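Local coordinates for protein proline dipeptidase (Streptococcus pneumoniae, PDB 3PN9) that probably hydrolyses dipeptides ending in proline as part of a full-length prolidase, of which this chain is the creatinase/prolidase-type N-terminal domain, at residues F46-A51 against H90-L95; L56-A61 against Q86-A91; M4-Q9 against Q132-I137; T110-L115 against A122-L127. All blocks are in the same frame, centred on the assembly; numbering follows the deposited sequence.

Contact 1 of 4, residues F46-A51 against H90-L95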
# COMPACT_ATOMS: atom_id res chain seq x y z
N PHE A 46 9.18 24.86 -3.15
CA PHE A 46 8.99 23.43 -3.32
C PHE A 46 7.90 22.98 -2.37
O PHE A 46 7.79 23.50 -1.22
CB PHE A 46 10.25 22.59 -2.93
CG PHE A 46 11.45 22.89 -3.80
CD1 PHE A 46 11.56 22.32 -5.05
CD2 PHE A 46 12.47 23.79 -3.31
CE1 PHE A 46 12.69 22.57 -5.90
CE2 PHE A 46 13.57 24.07 -4.16
CZ PHE A 46 13.71 23.44 -5.40
N LEU A 47 7.13 21.98 -2.81
CA LEU A 47 6.29 21.23 -1.80
C LEU A 47 7.02 19.90 -1.52
O LEU A 47 7.39 19.14 -2.46
CB LEU A 47 4.88 20.96 -2.40
CG LEU A 47 4.00 20.00 -1.55
CD1 LEU A 47 3.64 20.83 -0.33
CD2 LEU A 47 2.72 19.60 -2.37
N PHE A 48 7.32 19.62 -0.26
CA PHE A 48 7.96 18.37 0.05
C PHE A 48 6.89 17.44 0.66
O PHE A 48 6.34 17.78 1.73
CB PHE A 48 9.04 18.56 1.12
CG PHE A 48 10.20 19.39 0.58
CD1 PHE A 48 11.19 18.77 -0.15
CD2 PHE A 48 10.19 20.82 0.72
CE1 PHE A 48 12.26 19.55 -0.69
CE2 PHE A 48 11.27 21.58 0.21
CZ PHE A 48 12.30 20.92 -0.51
N VAL A 49 6.59 16.33 -0.01
CA VAL A 49 5.59 15.40 0.58
C VAL A 49 6.45 14.28 1.16
O VAL A 49 7.11 13.56 0.43
CB VAL A 49 4.63 14.80 -0.49
CG1 VAL A 49 3.52 13.97 0.26
CG2 VAL A 49 3.92 15.99 -1.29
N LEU A 50 6.48 14.23 2.47
CA LEU A 50 7.30 13.29 3.18
C LEU A 50 6.50 11.99 3.38
O LEU A 50 5.28 12.05 3.48
CB LEU A 50 7.55 13.89 4.60
CG LEU A 50 8.52 15.14 4.48
CD1 LEU A 50 8.47 16.09 5.74
CD2 LEU A 50 9.97 14.55 4.33
N ALA A 51 7.19 10.85 3.57
CA ALA A 51 6.49 9.55 3.57
C ALA A 51 5.66 9.43 4.82
O ALA A 51 4.55 8.87 4.77
CB ALA A 51 7.47 8.37 3.52
N HIS A 90 17.51 22.28 6.99
CA HIS A 90 17.25 22.43 8.44
C HIS A 90 15.76 22.39 8.68
O HIS A 90 15.34 21.96 9.73
CB HIS A 90 17.81 23.82 8.97
CG HIS A 90 19.32 23.99 8.85
ND1 HIS A 90 20.18 23.08 8.23
CD2 HIS A 90 20.13 25.03 9.23
CE1 HIS A 90 21.43 23.53 8.24
NE2 HIS A 90 21.43 24.71 8.86
N ALA A 91 14.91 22.82 7.73
CA ALA A 91 13.48 22.75 8.03
C ALA A 91 12.89 21.31 7.91
O ALA A 91 11.90 21.00 8.58
CB ALA A 91 12.71 23.73 7.15
N LEU A 92 13.49 20.47 7.06
CA LEU A 92 13.03 19.09 6.87
C LEU A 92 13.43 18.28 8.15
O LEU A 92 14.39 18.66 8.86
CB LEU A 92 13.69 18.41 5.65
CG LEU A 92 13.10 19.04 4.35
CD1 LEU A 92 13.94 18.61 3.10
CD2 LEU A 92 11.58 18.64 4.14
N PRO A 93 12.71 17.17 8.41
CA PRO A 93 13.14 16.26 9.50
C PRO A 93 14.56 15.80 9.17
O PRO A 93 14.94 15.68 7.98
CB PRO A 93 12.15 15.08 9.42
CG PRO A 93 11.62 15.19 7.94
CD PRO A 93 11.54 16.66 7.69
N GLN A 94 15.33 15.49 10.21
CA GLN A 94 16.73 15.07 9.95
C GLN A 94 16.77 13.58 9.68
O GLN A 94 17.18 12.84 10.56
CB GLN A 94 17.60 15.42 11.21
CG GLN A 94 17.52 16.98 11.53
CD GLN A 94 18.01 17.86 10.33
OE1 GLN A 94 19.17 17.83 9.98
NE2 GLN A 94 17.10 18.59 9.69
N LEU A 95 16.31 13.11 8.51
CA LEU A 95 16.16 11.65 8.29
C LEU A 95 17.30 11.26 7.36
O LEU A 95 17.99 12.11 6.82
CB LEU A 95 14.81 11.32 7.54
CG LEU A 95 13.56 11.79 8.29
CD1 LEU A 95 12.23 11.53 7.59
CD2 LEU A 95 13.56 11.31 9.76
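F48 and L50, two residues apart on strand 46-50, form a hollow that L92 fills. This is packing between the sheet of the creatinase/prolidase N-terminal domain and the chain just past helix 84-91. The CD2 methyl of L92 is the main bump. It sits 3.9 Å from F48 CG and equally close to F48 CB, so CD2 presses on the root of the ring. The other methyl, L92 CD1, stands further out, 4.2 Å above the plane of the F48 ring and offset toward the rim. The two side chains meet at about a right angle. L92 CD2 also nears L50 CD1, at 4.3 Å, which closes the hollow on its second side. Beyond L92, the ring of P93 offers a flat bump to L50. V49, between the two, points to the other face of the sheet and packs on L7 and I10 of helix 6-17. Q94 NE2 folds back to K89 O and, weakly, to L92 O, across the end of the helix. With chi1 at -71°, L50 swings its fork toward the proline, where L50 CD1 lies 3.7 Å from P93 CD and L50 CD2 lies 4.0 Å from P93 CG.

Contact 2 of 4, residues L56-A61 against Q86-A91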
# COMPACT_ATOMS: atom_id res chain seq x y z
N LEU A 56 5.68 19.74 3.85
CA LEU A 56 6.23 21.07 4.17
C LEU A 56 6.13 21.86 2.90
O LEU A 56 6.70 21.48 1.85
CB LEU A 56 7.73 20.90 4.65
CG LEU A 56 8.50 22.29 4.54
CD1 LEU A 56 7.88 23.08 5.75
CD2 LEU A 56 9.94 21.96 4.78
N LEU A 57 5.51 23.03 2.94
CA LEU A 57 5.54 23.84 1.75
C LEU A 57 6.64 24.92 2.00
O LEU A 57 6.56 25.69 2.98
CB LEU A 57 4.17 24.50 1.57
CG LEU A 57 4.01 25.53 0.41
CD1 LEU A 57 4.59 25.11 -1.03
CD2 LEU A 57 2.52 26.00 0.31
N PHE A 58 7.60 25.02 1.07
CA PHE A 58 8.73 26.00 1.25
C PHE A 58 8.59 27.09 0.22
O PHE A 58 8.51 26.77 -0.95
CB PHE A 58 10.05 25.23 1.04
CG PHE A 58 11.29 26.13 1.24
CD1 PHE A 58 11.78 26.41 2.52
CD2 PHE A 58 11.89 26.72 0.11
CE1 PHE A 58 12.98 27.25 2.67
CE2 PHE A 58 13.05 27.53 0.23
CZ PHE A 58 13.58 27.79 1.48
N VAL A 59 8.57 28.38 0.62
CA VAL A 59 8.23 29.45 -0.30
C VAL A 59 9.12 30.71 0.00
O VAL A 59 9.67 30.75 1.10
CB VAL A 59 6.77 29.91 -0.16
CG1 VAL A 59 5.77 28.69 -0.61
CG2 VAL A 59 6.45 30.41 1.28
N PRO A 60 9.22 31.65 -0.92
CA PRO A 60 9.86 32.99 -0.55
C PRO A 60 9.10 33.61 0.60
O PRO A 60 7.87 33.46 0.72
CB PRO A 60 9.65 33.86 -1.82
CG PRO A 60 9.52 32.80 -2.98
CD PRO A 60 8.74 31.65 -2.33
N ALA A 61 9.77 34.45 1.39
CA ALA A 61 9.18 35.02 2.61
C ALA A 61 7.93 35.77 2.31
O ALA A 61 6.98 35.70 3.08
CB ALA A 61 10.27 36.00 3.30
N GLN A 86 20.18 25.53 2.53
CA GLN A 86 20.46 25.23 3.91
C GLN A 86 19.23 25.38 4.69
O GLN A 86 19.02 24.65 5.63
CB GLN A 86 21.54 26.25 4.50
CG GLN A 86 23.01 25.74 3.95
CD GLN A 86 23.28 24.22 4.12
OE1 GLN A 86 23.58 23.53 3.11
NE2 GLN A 86 23.18 23.69 5.37
N LYS A 87 18.40 26.34 4.32
CA LYS A 87 17.20 26.54 5.09
C LYS A 87 16.22 25.29 4.92
O LYS A 87 15.54 24.85 5.87
CB LYS A 87 16.50 27.78 4.55
CG LYS A 87 15.25 28.06 5.35
CD LYS A 87 15.40 29.30 6.19
CE LYS A 87 14.23 29.43 7.08
NZ LYS A 87 14.23 30.80 7.50
N ILE A 88 16.16 24.75 3.71
CA ILE A 88 15.28 23.55 3.44
C ILE A 88 15.86 22.43 4.25
O ILE A 88 15.14 21.73 4.96
CB ILE A 88 15.41 23.18 1.90
CG1 ILE A 88 14.54 24.20 1.09
CG2 ILE A 88 14.89 21.72 1.67
CD1 ILE A 88 14.88 24.22 -0.45
N LYS A 89 17.18 22.22 4.16
CA LYS A 89 17.74 21.06 4.88
C LYS A 89 17.47 21.08 6.40
O LYS A 89 17.23 20.03 7.02
CB LYS A 89 19.25 21.01 4.62
CG LYS A 89 19.88 19.67 5.12
CD LYS A 89 21.37 19.69 4.65
CE LYS A 89 21.93 18.31 4.89
NZ LYS A 89 23.12 18.35 4.07
N HIS A 90 17.51 22.28 6.99
CA HIS A 90 17.25 22.43 8.44
C HIS A 90 15.76 22.39 8.68
O HIS A 90 15.34 21.96 9.73
CB HIS A 90 17.81 23.82 8.97
CG HIS A 90 19.32 23.99 8.85
ND1 HIS A 90 20.18 23.08 8.23
CD2 HIS A 90 20.13 25.03 9.23
CE1 HIS A 90 21.43 23.53 8.24
NE2 HIS A 90 21.43 24.71 8.86
N ALA A 91 14.91 22.82 7.73
CA ALA A 91 13.48 22.75 8.03
C ALA A 91 12.89 21.31 7.91
O ALA A 91 11.90 21.00 8.58
CB ALA A 91 12.71 23.73 7.15
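F58 gives up more surface here than any other residue, and I88 meets it face on. I88 CG1 stands 3.5 Å from the centroid of the F58 ring and only 1° off the ring normal. This is a well-centred CH-pi contact. All six ring carbons lie at nearly the same distance from that methylene, with F58 CZ to I88 CG1 at 3.7 Å. I88 CD1 continues over one side of the ring, 3.8 Å from F58 CE2. The two side chains are set at about a right angle. F58 CG is anti to the backbone N (chi1 -179°), which carries the ring across toward the helix. K87 takes the rim of the same ring. Its CG lies in the ring plane, 3.6 Å from F58 CE1. The K87 chain then bends at chi2 and leads its amine away to a salt bridge with E82.

Helix 84-91 lies against strand 56-60 of the mixed sheet of the prolidase-type N-terminal domain. The short segments run close to antiparallel, at 156°, and their axes come within 10.4 Å. L57 and V59 face the other side of the sheet and pack on helix 64-70, so the strand is covered by a helix on each face. On the helix 84-91 side, F58 also meets the ring of Y78, and I88 also touches F46 and F48 of the next strand. A91, one helical turn past K87, makes a smaller contact: its CB lies 4.1 Å from L56 CD2.

Contact 3 of 4, residues M4-Q9 against Q132-I137. With SO4 (sulfate ion), chain E.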
# COMPACT_ATOMS: atom_id res chain seq x y z
N MSE A 4 -9.94 9.13 -3.10
CA MSE A 4 -8.71 9.46 -2.32
C MSE A 4 -8.18 10.86 -2.64
O MSE A 4 -8.05 11.21 -3.80
CB MSE A 4 -7.67 8.37 -2.49
CG MSE A 4 -6.60 8.48 -1.40
SE MSE A 4 -5.27 7.12 -1.27
CE MSE A 4 -6.31 5.62 -0.43
N SER A 5 -7.88 11.69 -1.64
CA SER A 5 -7.31 13.01 -1.89
C SER A 5 -5.94 12.89 -2.59
O SER A 5 -5.25 11.87 -2.53
CB SER A 5 -7.19 13.83 -0.54
OG SER A 5 -6.20 13.16 0.30
N LYS A 6 -5.55 13.96 -3.27
CA LYS A 6 -4.29 13.92 -4.02
C LYS A 6 -3.11 13.74 -3.04
O LYS A 6 -2.20 12.96 -3.32
CB LYS A 6 -4.14 15.23 -4.79
CG LYS A 6 -5.27 15.33 -5.92
CD LYS A 6 -5.46 16.82 -6.18
CE LYS A 6 -6.62 17.05 -7.21
NZ LYS A 6 -6.70 18.60 -7.46
N LEU A 7 -3.16 14.40 -1.90
CA LEU A 7 -1.99 14.26 -0.98
C LEU A 7 -1.96 12.82 -0.47
O LEU A 7 -0.91 12.23 -0.38
CB LEU A 7 -2.13 15.24 0.21
CG LEU A 7 -1.41 14.83 1.56
CD1 LEU A 7 0.10 14.67 1.22
CD2 LEU A 7 -1.53 15.60 3.07
N GLN A 8 -3.11 12.28 -0.09
CA GLN A 8 -3.04 10.91 0.41
C GLN A 8 -2.61 9.88 -0.70
O GLN A 8 -1.88 8.88 -0.44
CB GLN A 8 -4.38 10.49 1.07
CG GLN A 8 -4.23 9.09 1.77
CD GLN A 8 -5.49 8.61 2.57
OE1 GLN A 8 -5.59 7.40 2.94
NE2 GLN A 8 -6.47 9.47 2.66
N GLN A 9 -2.99 10.14 -1.96
CA GLN A 9 -2.52 9.27 -3.05
C GLN A 9 -1.00 9.37 -3.15
O GLN A 9 -0.34 8.38 -3.43
CB GLN A 9 -3.04 9.81 -4.38
CG GLN A 9 -4.56 9.35 -4.59
CD GLN A 9 -5.03 9.69 -6.02
OE1 GLN A 9 -4.43 9.20 -7.03
NE2 GLN A 9 -6.04 10.58 -6.13
N GLN A 132 0.95 12.75 -13.79
CA GLN A 132 0.13 12.68 -15.01
C GLN A 132 -1.00 11.59 -14.87
O GLN A 132 -2.08 11.81 -15.34
CB GLN A 132 0.97 12.29 -16.25
CG GLN A 132 1.96 13.49 -16.53
CD GLN A 132 2.94 13.12 -17.64
OE1 GLN A 132 3.50 12.05 -17.66
NE2 GLN A 132 3.19 14.07 -18.51
N ARG A 133 -0.70 10.46 -14.26
CA ARG A 133 -1.71 9.40 -14.00
C ARG A 133 -2.78 9.89 -13.07
O ARG A 133 -4.02 9.68 -13.28
CB ARG A 133 -0.96 8.09 -13.44
CG ARG A 133 -1.85 6.84 -13.32
CD ARG A 133 -1.22 5.71 -12.36
NE ARG A 133 0.22 5.64 -12.56
CZ ARG A 133 1.08 5.16 -11.66
NH1 ARG A 133 0.66 4.64 -10.42
NH2 ARG A 133 2.36 5.24 -11.97
N MSE A 134 -2.38 10.71 -12.07
CA MSE A 134 -3.38 11.16 -11.15
C MSE A 134 -4.43 12.07 -11.81
O MSE A 134 -5.64 12.15 -11.37
CB MSE A 134 -2.64 12.02 -10.02
CG MSE A 134 -3.54 12.21 -8.93
SE MSE A 134 -2.37 13.02 -7.36
CE MSE A 134 -0.95 11.92 -7.41
N ARG A 135 -4.00 12.83 -12.80
CA ARG A 135 -4.94 13.71 -13.52
C ARG A 135 -5.94 12.91 -14.39
O ARG A 135 -6.91 13.53 -14.84
CB ARG A 135 -4.17 14.62 -14.47
CG ARG A 135 -3.29 15.60 -13.66
CD ARG A 135 -2.57 16.60 -14.61
NE ARG A 135 -1.61 17.55 -13.97
CZ ARG A 135 -2.03 18.66 -13.41
NH1 ARG A 135 -3.36 19.00 -13.36
NH2 ARG A 135 -1.10 19.50 -12.94
N LEU A 136 -5.72 11.63 -14.61
CA LEU A 136 -6.69 10.78 -15.35
C LEU A 136 -7.89 10.37 -14.53
O LEU A 136 -8.63 9.48 -14.99
CB LEU A 136 -6.04 9.53 -15.86
CG LEU A 136 -4.82 9.78 -16.71
CD1 LEU A 136 -4.24 8.45 -17.12
CD2 LEU A 136 -5.12 10.69 -17.93
N ILE A 137 -8.04 10.89 -13.30
CA ILE A 137 -9.30 10.77 -12.47
C ILE A 137 -9.71 12.21 -12.16
O ILE A 137 -9.04 12.84 -11.29
CB ILE A 137 -9.09 9.93 -11.17
CG1 ILE A 137 -8.51 8.54 -11.53
CG2 ILE A 137 -10.38 9.89 -10.30
CD1 ILE A 137 -7.27 8.31 -10.73
S SO4 E . -8.03 16.65 -3.19
O1 SO4 E . -9.23 16.67 -2.31
O2 SO4 E . -8.30 17.54 -4.38
O3 SO4 E . -6.88 17.20 -2.48
O4 SO4 E . -7.56 15.36 -3.62
O HOH W 1 -6.82 11.17 -8.92
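Helix 6-17 near its N terminus meets the C-terminal part of helix 128-134 where K6 and Q9 embrace M134, a selenomethionine. Its selenium lies against the base of K6, with M134 SE to K6 CB at 3.8 Å. Its CG takes the amide of Q9, with M134 CG to Q9 OE1 at 3.7 Å. The Q9 and M134 side chains slide past each other in opposite directions. CG of M134 lies anti to the backbone N (chi1 -167°), so the chain stretches across before it bends near the selenium.

The Q9 amide is fixed at both ends. Q9 NE2 donates to M4 O at 3.1 Å, from above the carbonyl plane. It also donates to a water that accepts from Q9 NE2 (3.0 Å) and donates to M134 O (2.9 Å). Q9 OE1 accepts from R130. This water bridge is the polar link between the segments.

Both helices belong to the prolidase-type N-terminal domain. S5 is the N-cap of helix 6-17: its OG accepts from Q8 N at 3.2 Å and also bonds to G35 O of the second subunit. A sulfate, probably from the crystallisation liquor, sits at this N terminus beside K6 N, but the modelled bond is too short to be trusted in detail. On the other side, M134 starts a type I beta turn that ends at I137. The extended K6 chain runs past M134 to Y32, where its NZ bonds to the backbone O and forms a cation-pi contact with the ring.

Contact 4 of 4, residues T110-L115 against A122-L127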
# COMPACT_ATOMS: atom_id res chain seq x y z
N THR A 110 19.86 23.76 -12.13
CA THR A 110 20.36 24.56 -10.97
C THR A 110 19.57 24.12 -9.72
O THR A 110 20.14 23.97 -8.64
CB THR A 110 20.21 26.05 -11.13
OG1 THR A 110 18.87 26.36 -11.28
CG2 THR A 110 20.84 26.61 -12.37
N LYS A 111 18.26 23.81 -9.91
CA LYS A 111 17.50 23.26 -8.74
C LYS A 111 17.83 21.85 -8.39
O LYS A 111 17.83 21.52 -7.18
CB LYS A 111 16.00 23.40 -8.96
CG LYS A 111 15.54 24.85 -9.16
CD LYS A 111 13.96 24.96 -9.32
CE LYS A 111 13.74 26.40 -9.58
NZ LYS A 111 12.32 26.60 -9.46
N TYR A 112 18.11 21.00 -9.39
CA TYR A 112 18.53 19.67 -9.10
C TYR A 112 19.84 19.67 -8.31
O TYR A 112 20.01 18.93 -7.34
CB TYR A 112 18.76 18.96 -10.44
CG TYR A 112 19.34 17.58 -10.40
CD1 TYR A 112 18.70 16.50 -9.70
CD2 TYR A 112 20.50 17.32 -11.13
CE1 TYR A 112 19.27 15.20 -9.70
CE2 TYR A 112 21.08 16.06 -11.16
CZ TYR A 112 20.42 15.01 -10.47
OH TYR A 112 21.02 13.82 -10.52
N HIS A 113 20.78 20.54 -8.71
CA HIS A 113 22.06 20.51 -7.96
C HIS A 113 21.78 21.10 -6.59
O HIS A 113 22.35 20.61 -5.63
CB HIS A 113 23.10 21.39 -8.69
CG HIS A 113 23.46 20.86 -10.05
ND1 HIS A 113 23.72 21.70 -11.11
CD2 HIS A 113 23.60 19.58 -10.53
CE1 HIS A 113 23.99 20.97 -12.19
NE2 HIS A 113 23.93 19.70 -11.86
N GLY A 114 20.89 22.07 -6.46
CA GLY A 114 20.59 22.51 -5.09
C GLY A 114 19.98 21.40 -4.22
O GLY A 114 20.35 21.21 -3.07
N LEU A 115 19.03 20.59 -4.78
CA LEU A 115 18.45 19.51 -3.97
C LEU A 115 19.45 18.45 -3.65
O LEU A 115 19.32 17.75 -2.64
CB LEU A 115 17.21 18.89 -4.72
CG LEU A 115 16.02 19.88 -4.94
CD1 LEU A 115 14.88 19.18 -5.84
CD2 LEU A 115 15.44 20.12 -3.52
N ALA A 122 20.96 10.67 -1.83
CA ALA A 122 19.71 10.05 -2.37
C ALA A 122 19.86 9.60 -3.84
O ALA A 122 20.60 10.23 -4.59
CB ALA A 122 18.56 11.03 -2.28
N GLU A 123 19.15 8.57 -4.25
CA GLU A 123 18.87 8.36 -5.71
C GLU A 123 17.65 9.17 -6.05
O GLU A 123 16.73 9.33 -5.15
CB GLU A 123 18.40 6.93 -6.06
CG GLU A 123 18.90 5.75 -5.33
CD GLU A 123 18.17 4.44 -5.92
OE1 GLU A 123 18.40 4.14 -7.15
OE2 GLU A 123 17.35 3.78 -5.19
N PHE A 124 17.55 9.64 -7.29
CA PHE A 124 16.40 10.49 -7.70
C PHE A 124 15.51 9.73 -8.70
O PHE A 124 15.98 9.41 -9.82
CB PHE A 124 16.89 11.80 -8.28
CG PHE A 124 17.42 12.76 -7.17
CD1 PHE A 124 16.71 13.84 -6.80
CD2 PHE A 124 18.64 12.53 -6.55
CE1 PHE A 124 17.21 14.79 -5.82
CE2 PHE A 124 19.10 13.42 -5.47
CZ PHE A 124 18.36 14.55 -5.15
N ASP A 125 14.26 9.46 -8.34
CA ASP A 125 13.35 8.81 -9.33
C ASP A 125 12.46 9.94 -9.95
O ASP A 125 12.38 11.07 -9.42
CB ASP A 125 12.36 7.93 -8.55
CG ASP A 125 12.90 6.51 -8.19
OD1 ASP A 125 14.13 6.31 -8.14
OD2 ASP A 125 12.03 5.63 -7.84
N ASN A 126 11.71 9.60 -10.99
CA ASN A 126 10.90 10.60 -11.67
C ASN A 126 9.47 10.52 -11.08
O ASN A 126 8.81 9.48 -11.22
CB ASN A 126 10.93 10.25 -13.16
CG ASN A 126 10.20 11.27 -14.01
OD1 ASN A 126 9.78 12.29 -13.53
ND2 ASN A 126 10.04 10.98 -15.32
N LEU A 127 8.91 11.64 -10.64
CA LEU A 127 7.55 11.72 -10.11
C LEU A 127 6.58 12.13 -11.22
O LEU A 127 5.37 12.05 -11.01
CB LEU A 127 7.55 12.95 -9.11
CG LEU A 127 6.24 13.32 -8.32
CD1 LEU A 127 5.85 12.12 -7.47
CD2 LEU A 127 6.56 14.49 -7.35
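L115 N bonds to K111 O at 2.8 Å, and this helical bond sets L115 in the turn that faces F124. L115 CB lies 4.2 Å from F124 CE1. The carbonyl of L115 also approaches the ring at its edge, near the plane, with L115 O to F124 CZ at 4.2 Å. One turn earlier, Y112 comes over the F124 face. Its edge points at that face in a T-shaped pair, with centroids 5.4 Å apart and planes at 79°. Y112 CE1 leads, 4.0 Å from F124 CG, offset toward the rim. Y112 holds CG anti to its own N (chi1 174°), which turns the ring toward the strand.

Helix 109-118 and strand 123-126 belong to one beta-alpha-beta unit that starts at strand 99-102. F124 also packs on V100 and V102 of that strand. E123 and D125 both form salt bridges with R99. N126 OD1 is gripped by two backbone N-H groups, those of F104 and T128, while N126 N bonds to D80 of the third subunit. No hydrogen bond joins the helix segment to the strand segment. The contact is held by apolar packing, probably with a small electrostatic gain where the C-H edge of Y112 meets the F124 face.

Overall arrangement
The chain enters at residues 4-9, which open contact 3. That contact closes last, at 132-137, and its loop holds the other three. Strand 46-50 opens contact 1 and strand 56-60 opens contact 2. Both end on or just beyond helix 84-91, sharing H90 and A91, so the shorter loop of contact 2 lies within that of contact 1. Contact 4 follows in series and closes a short loop from helix 109-118 to strand 123-126. Contacts 2 and 4 tie helices to the mixed sheet, and contact 1 ties to it the chain just past helix 84-91. Contact 1 touches contact 4 where F46 and F48 meet L115. It reaches contact 3 through V49 and L7, on the other face.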